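Baccell_00875 (Bacteroides cellulosilyticus DSM 14838, PDB 5NO8) probably acts as a polysaccharide lyase that removes L-rhamnose caps linked to glucuronic acid on complex arabinogalactan proteins. Local coordinates at residues Y540-V545 / E589-H594; L531-H536 / K569-V574; H612-I617 / Q680-V685; N211-G216 / H536-E541. All coordinates share one frame; numbering follows the deposited sequence.

Contact 1 (Y540-V545 / E589-H594); sequences YEQSIV and EVAIRH. With GOL (glycerol), chain C.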
# COMPACT_ATOMS: atom_id res chain seq x y z
N TYR A 540 -14.09 -1.04 -3.61
CA TYR A 540 -13.57 0.30 -3.65
C TYR A 540 -12.11 0.14 -3.35
O TYR A 540 -11.77 -0.58 -2.43
CB TYR A 540 -14.25 1.15 -2.58
CG TYR A 540 -13.71 2.54 -2.46
CD1 TYR A 540 -14.09 3.54 -3.35
CD2 TYR A 540 -12.78 2.87 -1.45
CE1 TYR A 540 -13.56 4.82 -3.26
CE2 TYR A 540 -12.27 4.16 -1.34
CZ TYR A 540 -12.66 5.12 -2.26
OH TYR A 540 -12.15 6.40 -2.16
N GLU A 541 -11.24 0.83 -4.09
CA GLU A 541 -9.79 0.71 -3.85
C GLU A 541 -9.00 1.71 -4.65
O GLU A 541 -9.50 2.36 -5.58
CB GLU A 541 -9.30 -0.70 -4.19
CG GLU A 541 -9.62 -1.12 -5.63
CD GLU A 541 -8.50 -1.93 -6.26
OE1 GLU A 541 -7.32 -1.49 -6.14
OE2 GLU A 541 -8.77 -2.98 -6.90
N GLN A 542 -7.71 1.80 -4.31
CA GLN A 542 -6.83 2.72 -4.98
C GLN A 542 -6.67 2.47 -6.48
O GLN A 542 -6.48 3.45 -7.23
CB GLN A 542 -5.47 2.74 -4.26
CG GLN A 542 -4.40 3.59 -4.96
CD GLN A 542 -3.49 2.77 -5.84
OE1 GLN A 542 -3.62 1.56 -5.93
NE2 GLN A 542 -2.55 3.43 -6.49
N SER A 543 -6.74 1.23 -6.93
CA SER A 543 -6.63 0.98 -8.37
C SER A 543 -7.97 1.02 -9.13
O SER A 543 -8.05 0.57 -10.26
CB SER A 543 -5.82 -0.29 -8.68
OG SER A 543 -6.52 -1.49 -8.40
N ILE A 544 -9.01 1.57 -8.49
CA ILE A 544 -10.17 2.18 -9.20
C ILE A 544 -10.03 3.70 -9.25
O ILE A 544 -10.15 4.31 -10.31
CB ILE A 544 -11.50 1.79 -8.50
CG1 ILE A 544 -11.69 0.28 -8.59
CG2 ILE A 544 -12.68 2.57 -9.11
CD1 ILE A 544 -12.76 -0.24 -7.64
N VAL A 545 -9.74 4.31 -8.10
CA VAL A 545 -9.66 5.77 -8.00
C VAL A 545 -8.47 6.31 -8.82
O VAL A 545 -8.61 7.26 -9.59
CB VAL A 545 -9.54 6.23 -6.53
CG1 VAL A 545 -9.35 7.75 -6.43
CG2 VAL A 545 -10.78 5.81 -5.74
N GLU A 589 4.10 7.61 1.11
CA GLU A 589 3.31 7.84 -0.10
C GLU A 589 3.00 6.56 -0.88
O GLU A 589 2.89 6.57 -2.09
CB GLU A 589 3.97 8.90 -0.98
CG GLU A 589 4.18 10.24 -0.30
CD GLU A 589 4.24 11.38 -1.31
OE1 GLU A 589 5.38 11.67 -1.75
OE2 GLU A 589 3.16 11.95 -1.66
N VAL A 590 2.81 5.46 -0.16
CA VAL A 590 2.48 4.18 -0.75
C VAL A 590 1.06 3.80 -0.36
O VAL A 590 0.75 3.55 0.81
CB VAL A 590 3.46 3.09 -0.26
CG1 VAL A 590 3.09 1.72 -0.81
CG2 VAL A 590 4.91 3.45 -0.65
N ALA A 591 0.21 3.65 -1.35
CA ALA A 591 -1.19 3.38 -1.09
C ALA A 591 -1.44 2.08 -0.32
O ALA A 591 -0.84 1.03 -0.60
CB ALA A 591 -1.94 3.32 -2.40
N ILE A 592 -2.41 2.15 0.59
CA ILE A 592 -2.90 0.98 1.26
C ILE A 592 -3.47 0.03 0.22
O ILE A 592 -4.36 0.39 -0.54
CB ILE A 592 -4.00 1.30 2.27
CG1 ILE A 592 -3.46 2.17 3.42
CG2 ILE A 592 -4.61 -0.00 2.82
CD1 ILE A 592 -4.56 2.84 4.22
N ARG A 593 -2.91 -1.16 0.18
CA ARG A 593 -3.38 -2.30 -0.61
C ARG A 593 -3.10 -3.52 0.25
O ARG A 593 -2.13 -3.56 1.01
CB ARG A 593 -2.65 -2.38 -1.95
CG ARG A 593 -2.73 -1.10 -2.78
CD ARG A 593 -2.07 -1.18 -4.17
NE ARG A 593 -2.56 -2.34 -4.91
CZ ARG A 593 -3.73 -2.39 -5.55
NH1 ARG A 593 -4.52 -1.33 -5.64
NH2 ARG A 593 -4.10 -3.52 -6.11
N HIS A 594 -3.97 -4.51 0.20
CA HIS A 594 -3.92 -5.60 1.19
C HIS A 594 -4.50 -6.94 0.75
O HIS A 594 -4.87 -7.78 1.58
CB HIS A 594 -4.52 -5.14 2.52
CG HIS A 594 -5.95 -4.69 2.43
ND1 HIS A 594 -6.99 -5.55 2.11
CD2 HIS A 594 -6.51 -3.48 2.62
CE1 HIS A 594 -8.12 -4.88 2.12
NE2 HIS A 594 -7.87 -3.63 2.46
C1 GOL C . -6.99 -5.04 -9.85
O1 GOL C . -7.39 -3.70 -10.19
C2 GOL C . -6.07 -5.05 -8.63
O2 GOL C . -6.71 -4.60 -7.40
C3 GOL C . -5.48 -6.46 -8.44
O3 GOL C . -5.82 -7.04 -7.19
O HOH W 1 -6.87 0.34 -1.88
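The loop 589-594 runs past the first turn of helix 542-559, with the CA atoms of Gln542 and Ala591 6.9 Å apart. Arg593 makes the polar bonds, and Gln542 shares the packing. The arginine chain bends at chi3 (52°) and brings NH1 to OE1 of Glu541 at 2.8 Å, a salt bridge close to the guanidinium plane and nearly along the C-O axis. NH1 also donates to OE1 of Gln542 at 3.0 Å, a more bent bond. Glu541 is the N-cap of helix 542-559: with CG between the backbone N and the carbonyl carbon (chi1 56°), its OE1 accepts from Ser543 N at 2.9 Å and, over a very short 2.4 Å, from Ser543 OG, both from above the carboxylate plane. Three donors grip one oxygen, which probably keeps Glu541 ionised. A glycerol, likely picked up during crystallisation, sits at the guanidinium edge, where Arg593 NH2 donates to O2 and O2 to Glu541 OE2; held also by Asp596 and Trp595, it may mark a pocket at this helix end. Arg593 has a second acidic partner, Asp596, at NH2. CG of Gln542 packs on CB of Ala591 at 3.6 Å, while Gln542 NE2 donates to Trp614 O and Thr618 OG1.

Contact 2 (L531-H536 / K569-V574); sequences LNYPAH and KRQMPV
Tyr533 has CG anti to its carbonyl carbon (chi1 -62°), and Gln571, with the same first torsion and a chain extended beyond CG (chi2 -164°), reaches back to it, so that the two polar ends meet tip to tip. The contact joins the loop between helices 509-529 and 542-559 to helix 562-576 within the helical region; Asn532 is the centre of an inverse gamma turn. The phenol OH of Tyr533 donates to OE1 of Gln571 over a short 2.6 Å. The oxygen lies at the ring edge in the ring plane, yet the hydroxyl stands above the amide's carbonyl plane, off the lone pairs, and ring and amide planes are almost perpendicular at 84°. Glu567, one turn earlier in the helix, takes the NE2 end and so fixes which way the amide is turned. An alanine in place of Gln571 would remove the acceptor for the phenol and would probably loosen the packing against Leu531 CD2. Val574 CG1 lies obliquely beside the Tyr533 ring, 4.4 Å from CE2. Leu531 slides past Gln571 in the opposite direction, its CD2 4.0 Å from Gln571 CG, and meets Val574 tip to tip, CD2 to CG2 at 4.1 Å.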
# COMPACT_ATOMS: atom_id res chain seq x y z
N LEU A 531 -17.55 10.61 -7.39
CA LEU A 531 -17.11 9.67 -6.37
C LEU A 531 -17.98 8.42 -6.24
O LEU A 531 -17.67 7.53 -5.43
CB LEU A 531 -17.01 10.37 -5.01
CG LEU A 531 -16.20 11.68 -4.98
CD1 LEU A 531 -16.14 12.21 -3.56
CD2 LEU A 531 -14.81 11.49 -5.55
N ASN A 532 -19.03 8.30 -7.05
CA ASN A 532 -19.79 7.05 -7.13
C ASN A 532 -19.08 6.03 -8.00
O ASN A 532 -19.54 5.68 -9.08
CB ASN A 532 -21.21 7.31 -7.65
CG ASN A 532 -21.94 8.33 -6.82
OD1 ASN A 532 -22.29 9.40 -7.30
ND2 ASN A 532 -22.11 8.03 -5.54
N TYR A 533 -17.95 5.53 -7.50
CA TYR A 533 -17.11 4.61 -8.26
C TYR A 533 -17.80 3.25 -8.31
O TYR A 533 -18.15 2.71 -7.25
CB TYR A 533 -15.74 4.46 -7.60
CG TYR A 533 -14.92 5.72 -7.51
CD1 TYR A 533 -14.20 6.20 -8.60
CD2 TYR A 533 -14.84 6.42 -6.32
CE1 TYR A 533 -13.43 7.35 -8.50
CE2 TYR A 533 -14.08 7.57 -6.21
CZ TYR A 533 -13.38 8.03 -7.30
OH TYR A 533 -12.63 9.15 -7.16
N PRO A 534 -17.99 2.69 -9.51
CA PRO A 534 -18.50 1.32 -9.56
C PRO A 534 -17.52 0.29 -8.96
O PRO A 534 -16.29 0.52 -8.97
CB PRO A 534 -18.71 1.05 -11.06
CG PRO A 534 -18.27 2.25 -11.80
CD PRO A 534 -17.59 3.18 -10.84
N ALA A 535 -18.06 -0.81 -8.46
CA ALA A 535 -17.22 -1.88 -7.94
C ALA A 535 -16.56 -2.59 -9.11
O ALA A 535 -17.15 -2.72 -10.18
CB ALA A 535 -18.04 -2.86 -7.11
N HIS A 536 -15.31 -3.01 -8.92
CA HIS A 536 -14.62 -3.84 -9.91
C HIS A 536 -14.21 -5.13 -9.19
O HIS A 536 -15.07 -5.80 -8.63
CB HIS A 536 -13.45 -3.07 -10.55
CG HIS A 536 -13.90 -1.97 -11.47
ND1 HIS A 536 -14.48 -0.81 -11.02
CD2 HIS A 536 -13.86 -1.87 -12.82
CE1 HIS A 536 -14.78 -0.04 -12.05
NE2 HIS A 536 -14.41 -0.66 -13.16
N LYS A 569 -9.04 17.51 -9.99
CA LYS A 569 -8.86 18.28 -8.76
C LYS A 569 -9.85 17.90 -7.68
O LYS A 569 -9.48 17.87 -6.51
CB LYS A 569 -8.92 19.79 -9.02
CG LYS A 569 -7.66 20.31 -9.67
CD LYS A 569 -7.76 21.79 -9.95
CE LYS A 569 -6.51 22.30 -10.62
NZ LYS A 569 -6.80 23.53 -11.40
N ARG A 570 -11.09 17.59 -8.06
CA ARG A 570 -12.08 17.09 -7.10
C ARG A 570 -11.68 15.73 -6.51
O ARG A 570 -11.91 15.49 -5.33
CB ARG A 570 -13.50 16.98 -7.72
CG ARG A 570 -14.27 18.31 -7.73
CD ARG A 570 -15.75 18.11 -8.10
NE ARG A 570 -15.91 17.72 -9.50
CZ ARG A 570 -15.91 18.57 -10.54
NH1 ARG A 570 -15.79 19.88 -10.37
NH2 ARG A 570 -16.05 18.08 -11.77
N GLN A 571 -11.11 14.86 -7.34
CA GLN A 571 -10.79 13.49 -6.92
C GLN A 571 -9.43 13.35 -6.23
O GLN A 571 -9.22 12.36 -5.52
CB GLN A 571 -10.91 12.53 -8.08
CG GLN A 571 -12.35 12.37 -8.58
CD GLN A 571 -12.56 11.16 -9.48
OE1 GLN A 571 -11.84 10.16 -9.37
NE2 GLN A 571 -13.56 11.24 -10.37
N MET A 572 -8.54 14.31 -6.41
CA MET A 572 -7.16 14.18 -5.86
C MET A 572 -7.13 13.90 -4.36
O MET A 572 -6.38 13.02 -3.97
CB MET A 572 -6.29 15.39 -6.19
CG MET A 572 -5.79 15.39 -7.62
SD MET A 572 -4.50 14.16 -7.91
CE MET A 572 -3.15 14.95 -7.06
N PRO A 573 -7.93 14.63 -3.54
CA PRO A 573 -7.89 14.37 -2.08
C PRO A 573 -8.35 12.96 -1.70
O PRO A 573 -7.85 12.38 -0.71
CB PRO A 573 -8.83 15.43 -1.50
CG PRO A 573 -8.90 16.49 -2.55
CD PRO A 573 -8.86 15.73 -3.83
N VAL A 574 -9.28 12.41 -2.46
CA VAL A 574 -9.74 11.05 -2.28
C VAL A 574 -8.61 10.05 -2.61
O VAL A 574 -8.42 9.05 -1.89
CB VAL A 574 -11.05 10.83 -3.08
CG1 VAL A 574 -11.45 9.38 -3.12
CG2 VAL A 574 -12.16 11.68 -2.48

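Contact 3 (H612-I617 / Q680-V685); sequences HYWSTI and QDWALV
An aromatic cluster of Tyr613, Trp614 and Trp682 lies where the N-terminal ends of helices 615-629 and 682-692 come together. A type I beta turn from His612 to Ser615 leads into the first helix, and the nearest CA atoms, those of Tyr613 and Ala683, are 5.0 Å apart. Tyr613 has CG between the backbone N and the carbonyl carbon (chi1 74°), which lays its ring against the other segment: CD2 is 3.5 Å from Gln680 CA, with Gln680 N over one face, and CD1 is 3.5 Å from Trp682 CB. The Tyr613 and Trp682 rings point the same way and are nearly parallel, 17° apart, but slid so far that they hardly overlap. Trp614 comes in beside them, its CH2 over one face of the Trp682 indole, 3.6 Å from CG and toward the rim, with the planes oblique. Tyr613 CE1 in turn sits over the centre of the Trp614 ring. Alongside, Ala683 CB touches both Tyr613 CB, at 3.8 Å, and Thr616 CG2. Thr616 OG1 is itself turned back to its own segment, donating to Tyr613 O at 2.7 Å nearly along the C=O axis. The polar ends are tied outside the cluster, Tyr613 OH to Asp679 and Trp682 NE1 to Glu394 O. Helix 396-409 packs on Trp682 through Val400, and helix 542-559 lies against Ile617.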
# COMPACT_ATOMS: atom_id res chain seq x y z
N HIS A 612 2.86 -2.57 -2.80
CA HIS A 612 2.41 -3.31 -3.92
C HIS A 612 2.55 -2.38 -5.11
O HIS A 612 2.23 -1.22 -5.05
CB HIS A 612 0.96 -3.72 -3.78
CG HIS A 612 0.49 -4.53 -4.93
ND1 HIS A 612 -0.23 -3.98 -5.96
CD2 HIS A 612 0.71 -5.82 -5.26
CE1 HIS A 612 -0.48 -4.93 -6.85
NE2 HIS A 612 0.08 -6.05 -6.44
N TYR A 613 2.97 -2.94 -6.23
CA TYR A 613 3.33 -2.14 -7.41
C TYR A 613 2.23 -1.23 -7.97
O TYR A 613 2.54 -0.20 -8.56
CB TYR A 613 3.86 -3.05 -8.51
CG TYR A 613 2.81 -3.85 -9.20
CD1 TYR A 613 2.16 -3.33 -10.31
CD2 TYR A 613 2.47 -5.11 -8.78
CE1 TYR A 613 1.22 -4.04 -10.99
CE2 TYR A 613 1.50 -5.84 -9.45
CZ TYR A 613 0.87 -5.28 -10.55
OH TYR A 613 -0.08 -5.96 -11.28
N TRP A 614 0.94 -1.57 -7.79
CA TRP A 614 -0.08 -0.61 -8.27
C TRP A 614 -0.10 0.70 -7.49
O TRP A 614 -0.67 1.69 -7.95
CB TRP A 614 -1.47 -1.20 -8.37
CG TRP A 614 -1.75 -2.16 -9.47
CD1 TRP A 614 -2.44 -3.29 -9.34
CD2 TRP A 614 -1.40 -2.07 -10.88
NE1 TRP A 614 -2.55 -3.94 -10.54
CE2 TRP A 614 -1.92 -3.20 -11.50
CE3 TRP A 614 -0.66 -1.16 -11.65
CZ2 TRP A 614 -1.74 -3.47 -12.87
CZ3 TRP A 614 -0.48 -1.42 -13.00
CH2 TRP A 614 -1.02 -2.54 -13.59
N SER A 615 0.56 0.77 -6.33
CA SER A 615 0.79 2.06 -5.68
C SER A 615 1.45 3.07 -6.63
O SER A 615 1.31 4.26 -6.44
CB SER A 615 1.67 1.94 -4.43
OG SER A 615 3.01 1.49 -4.72
N THR A 616 2.18 2.58 -7.63
CA THR A 616 2.84 3.50 -8.59
C THR A 616 1.87 4.20 -9.51
O THR A 616 2.22 5.20 -10.09
CB THR A 616 3.94 2.81 -9.42
OG1 THR A 616 3.41 1.78 -10.24
CG2 THR A 616 5.02 2.20 -8.49
N ILE A 617 0.62 3.73 -9.61
CA ILE A 617 -0.35 4.46 -10.42
C ILE A 617 -0.55 5.85 -9.82
O ILE A 617 -0.71 6.83 -10.54
CB ILE A 617 -1.73 3.76 -10.50
CG1 ILE A 617 -1.63 2.34 -11.02
CG2 ILE A 617 -2.64 4.55 -11.45
CD1 ILE A 617 -2.88 1.53 -10.72
N GLN A 680 4.82 -7.37 -10.87
CA GLN A 680 5.42 -6.17 -10.29
C GLN A 680 6.22 -5.31 -11.25
O GLN A 680 6.54 -4.19 -10.90
CB GLN A 680 6.31 -6.50 -9.07
CG GLN A 680 7.63 -7.20 -9.40
CD GLN A 680 7.44 -8.53 -10.09
OE1 GLN A 680 8.04 -8.82 -11.19
NE2 GLN A 680 6.62 -9.35 -9.49
N ASP A 681 6.52 -5.80 -12.44
CA ASP A 681 7.36 -5.01 -13.36
C ASP A 681 6.66 -3.75 -13.85
O ASP A 681 7.32 -2.80 -14.26
CB ASP A 681 7.90 -5.90 -14.46
CG ASP A 681 8.85 -6.93 -13.90
OD1 ASP A 681 9.78 -6.54 -13.15
OD2 ASP A 681 8.66 -8.14 -14.13
N TRP A 682 5.33 -3.68 -13.72
CA TRP A 682 4.64 -2.40 -13.86
C TRP A 682 5.21 -1.26 -12.99
O TRP A 682 5.12 -0.10 -13.35
CB TRP A 682 3.12 -2.53 -13.57
CG TRP A 682 2.39 -3.28 -14.62
CD1 TRP A 682 1.90 -4.54 -14.52
CD2 TRP A 682 2.06 -2.82 -15.94
NE1 TRP A 682 1.27 -4.90 -15.69
CE2 TRP A 682 1.37 -3.87 -16.58
CE3 TRP A 682 2.32 -1.65 -16.64
CZ2 TRP A 682 0.92 -3.78 -17.92
CZ3 TRP A 682 1.87 -1.55 -17.98
CH2 TRP A 682 1.16 -2.61 -18.58
N ALA A 683 5.76 -1.58 -11.81
CA ALA A 683 6.35 -0.51 -11.02
C ALA A 683 7.47 0.19 -11.77
O ALA A 683 7.62 1.40 -11.65
CB ALA A 683 6.82 -1.02 -9.67
N LEU A 684 8.24 -0.55 -12.56
CA LEU A 684 9.33 0.05 -13.33
C LEU A 684 8.80 0.73 -14.60
O LEU A 684 9.34 1.74 -15.03
CB LEU A 684 10.40 -0.98 -13.64
CG LEU A 684 11.19 -1.51 -12.44
CD1 LEU A 684 12.21 -2.53 -12.92
CD2 LEU A 684 11.83 -0.38 -11.64
N VAL A 685 7.72 0.21 -15.16
CA VAL A 685 7.02 0.93 -16.22
C VAL A 685 6.65 2.33 -15.77
O VAL A 685 6.87 3.32 -16.49
CB VAL A 685 5.76 0.16 -16.70
CG1 VAL A 685 4.92 1.01 -17.66
CG2 VAL A 685 6.12 -1.18 -17.32

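Contact 4 (N211-G216 / H536-E541); sequences NSQTRG and HEVNYE
From the backbone outward, CB and CG of Gln213 run alongside the Asn539 amide. A bend at chi2 (-56°) then lays the Gln213 amide over that of Asn539: the two planes are stacked, 19° apart, with CD 3.7 Å from Asn539 CG. At the tip, OE1 accepts from the backbone N of Asn539 at 2.8 Å, the donor lying in the carbonyl plane on a lone pair and the bond fairly straight at 160°. OE1 also touches Val538 CG1 at 3.3 Å, while NE2 lies over the Glu537-Val538 backbone, 3.7 Å from Val538 CA. Ser212 adds a second link, its CB 3.9 Å from Val538 CG2 and its OG bonded to a water that donates to Glu537 O; the same OG is hydrogen-bonded to Trp599 NE1. An alanine in place of Gln213 would strip away the carbonyl that receives Asn539 N and would probably leave the two loops less firmly held. The contact ties the loop before strand 217-221, where Thr214 forms an ST turn, to the one leading into helix 542-559. Neutral amides, backbone groups, Val538 packing and one water make up the join, and no salt bridge crosses it.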
# COMPACT_ATOMS: atom_id res chain seq x y z
N ASN A 211 -12.70 -11.83 1.70
CA ASN A 211 -11.63 -11.82 0.68
C ASN A 211 -10.93 -10.45 0.64
O ASN A 211 -10.45 -10.02 1.69
CB ASN A 211 -12.14 -12.35 -0.70
CG ASN A 211 -13.34 -11.58 -1.24
OD1 ASN A 211 -14.51 -11.87 -0.88
ND2 ASN A 211 -13.09 -10.62 -2.14
N SER A 212 -10.89 -9.76 -0.50
CA SER A 212 -10.23 -8.47 -0.65
C SER A 212 -10.93 -7.27 -0.04
O SER A 212 -10.35 -6.17 -0.02
CB SER A 212 -10.01 -8.19 -2.16
OG SER A 212 -9.49 -9.36 -2.82
N GLN A 213 -12.17 -7.44 0.45
CA GLN A 213 -13.04 -6.32 0.75
C GLN A 213 -12.94 -5.79 2.18
O GLN A 213 -13.70 -4.91 2.58
CB GLN A 213 -14.51 -6.71 0.49
CG GLN A 213 -14.80 -7.50 -0.77
CD GLN A 213 -14.32 -6.79 -2.03
OE1 GLN A 213 -14.18 -5.57 -2.07
NE2 GLN A 213 -14.10 -7.57 -3.07
N THR A 214 -11.98 -6.31 2.94
CA THR A 214 -11.74 -5.84 4.28
C THR A 214 -10.28 -5.92 4.61
O THR A 214 -9.64 -6.86 4.20
CB THR A 214 -12.50 -6.67 5.31
OG1 THR A 214 -12.21 -6.16 6.61
CG2 THR A 214 -12.13 -8.16 5.28
N ARG A 215 -9.79 -4.97 5.38
CA ARG A 215 -8.42 -5.00 5.83
C ARG A 215 -8.25 -5.98 6.97
O ARG A 215 -7.13 -6.37 7.31
CB ARG A 215 -7.96 -3.62 6.23
CG ARG A 215 -6.45 -3.50 6.33
CD ARG A 215 -6.03 -2.08 6.24
NE ARG A 215 -4.61 -1.93 6.47
CZ ARG A 215 -4.03 -0.77 6.74
NH1 ARG A 215 -4.76 0.36 6.80
NH2 ARG A 215 -2.72 -0.74 6.96
N GLY A 216 -9.36 -6.41 7.57
CA GLY A 216 -9.33 -7.28 8.71
C GLY A 216 -9.28 -6.49 10.01
O GLY A 216 -9.65 -5.32 10.07
N HIS A 536 -15.31 -3.01 -8.92
CA HIS A 536 -14.62 -3.84 -9.91
C HIS A 536 -14.21 -5.13 -9.19
O HIS A 536 -15.07 -5.80 -8.63
CB HIS A 536 -13.45 -3.07 -10.55
CG HIS A 536 -13.90 -1.97 -11.47
ND1 HIS A 536 -14.48 -0.81 -11.02
CD2 HIS A 536 -13.86 -1.87 -12.82
CE1 HIS A 536 -14.78 -0.04 -12.05
NE2 HIS A 536 -14.41 -0.66 -13.16
N GLU A 537 -12.93 -5.47 -9.18
CA GLU A 537 -12.48 -6.72 -8.58
C GLU A 537 -12.38 -6.58 -7.05
O GLU A 537 -12.39 -7.57 -6.31
CB GLU A 537 -11.19 -7.18 -9.27
CG GLU A 537 -11.48 -7.53 -10.74
CD GLU A 537 -10.26 -7.84 -11.60
OE1 GLU A 537 -9.12 -7.64 -11.15
OE2 GLU A 537 -10.48 -8.27 -12.77
N VAL A 538 -12.31 -5.33 -6.59
CA VAL A 538 -12.51 -4.97 -5.19
C VAL A 538 -13.60 -3.90 -5.24
O VAL A 538 -13.73 -3.22 -6.25
CB VAL A 538 -11.20 -4.42 -4.57
CG1 VAL A 538 -11.32 -4.20 -3.07
CG2 VAL A 538 -10.02 -5.35 -4.87
N ASN A 539 -14.38 -3.76 -4.17
CA ASN A 539 -15.55 -2.86 -4.19
C ASN A 539 -15.19 -1.39 -4.26
O ASN A 539 -15.90 -0.60 -4.86
CB ASN A 539 -16.47 -3.07 -2.97
CG ASN A 539 -17.06 -4.47 -2.90
OD1 ASN A 539 -17.38 -4.97 -1.79
ND2 ASN A 539 -17.19 -5.14 -4.05
N TYR A 540 -14.09 -1.04 -3.61
CA TYR A 540 -13.57 0.30 -3.65
C TYR A 540 -12.11 0.14 -3.35
O TYR A 540 -11.77 -0.58 -2.43
CB TYR A 540 -14.25 1.15 -2.58
CG TYR A 540 -13.71 2.54 -2.46
CD1 TYR A 540 -14.09 3.54 -3.35
CD2 TYR A 540 -12.78 2.87 -1.45
CE1 TYR A 540 -13.56 4.82 -3.26
CE2 TYR A 540 -12.27 4.16 -1.34
CZ TYR A 540 -12.66 5.12 -2.26
OH TYR A 540 -12.15 6.40 -2.16
N GLU A 541 -11.24 0.83 -4.09
CA GLU A 541 -9.79 0.71 -3.85
C GLU A 541 -9.00 1.71 -4.65
O GLU A 541 -9.50 2.36 -5.58
CB GLU A 541 -9.30 -0.70 -4.19
CG GLU A 541 -9.62 -1.12 -5.63
CD GLU A 541 -8.50 -1.93 -6.26
OE1 GLU A 541 -7.32 -1.49 -6.14
OE2 GLU A 541 -8.77 -2.98 -6.90
O HOH W 2 -10.24 -9.17 -5.28

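Contacts 1, 2 and 4 share one run of chain: 531-536 leads through 536-541 into 540-545, so His536 belongs to contacts 2 and 4, and Tyr540 and Glu541 to contacts 1 and 4. Their centres are 10 to 15 Å apart, and Tyr540 OH packs on Val574 CG1 at 3.2 Å. Contact 3 follows later in the chain; it touches contact 1 through Gln542 NE2 and Trp614 O, about 12 Å between centres, but stays clear of contacts 2 and 4. Contacts 1 and 2 interlock along the sequence around helices 542-559 and 562-576. Contact 4 spans over 300 residues, joining a loop of the strand-rich N-terminal part to the helical part near the bound glycerol, which may mark a pocket.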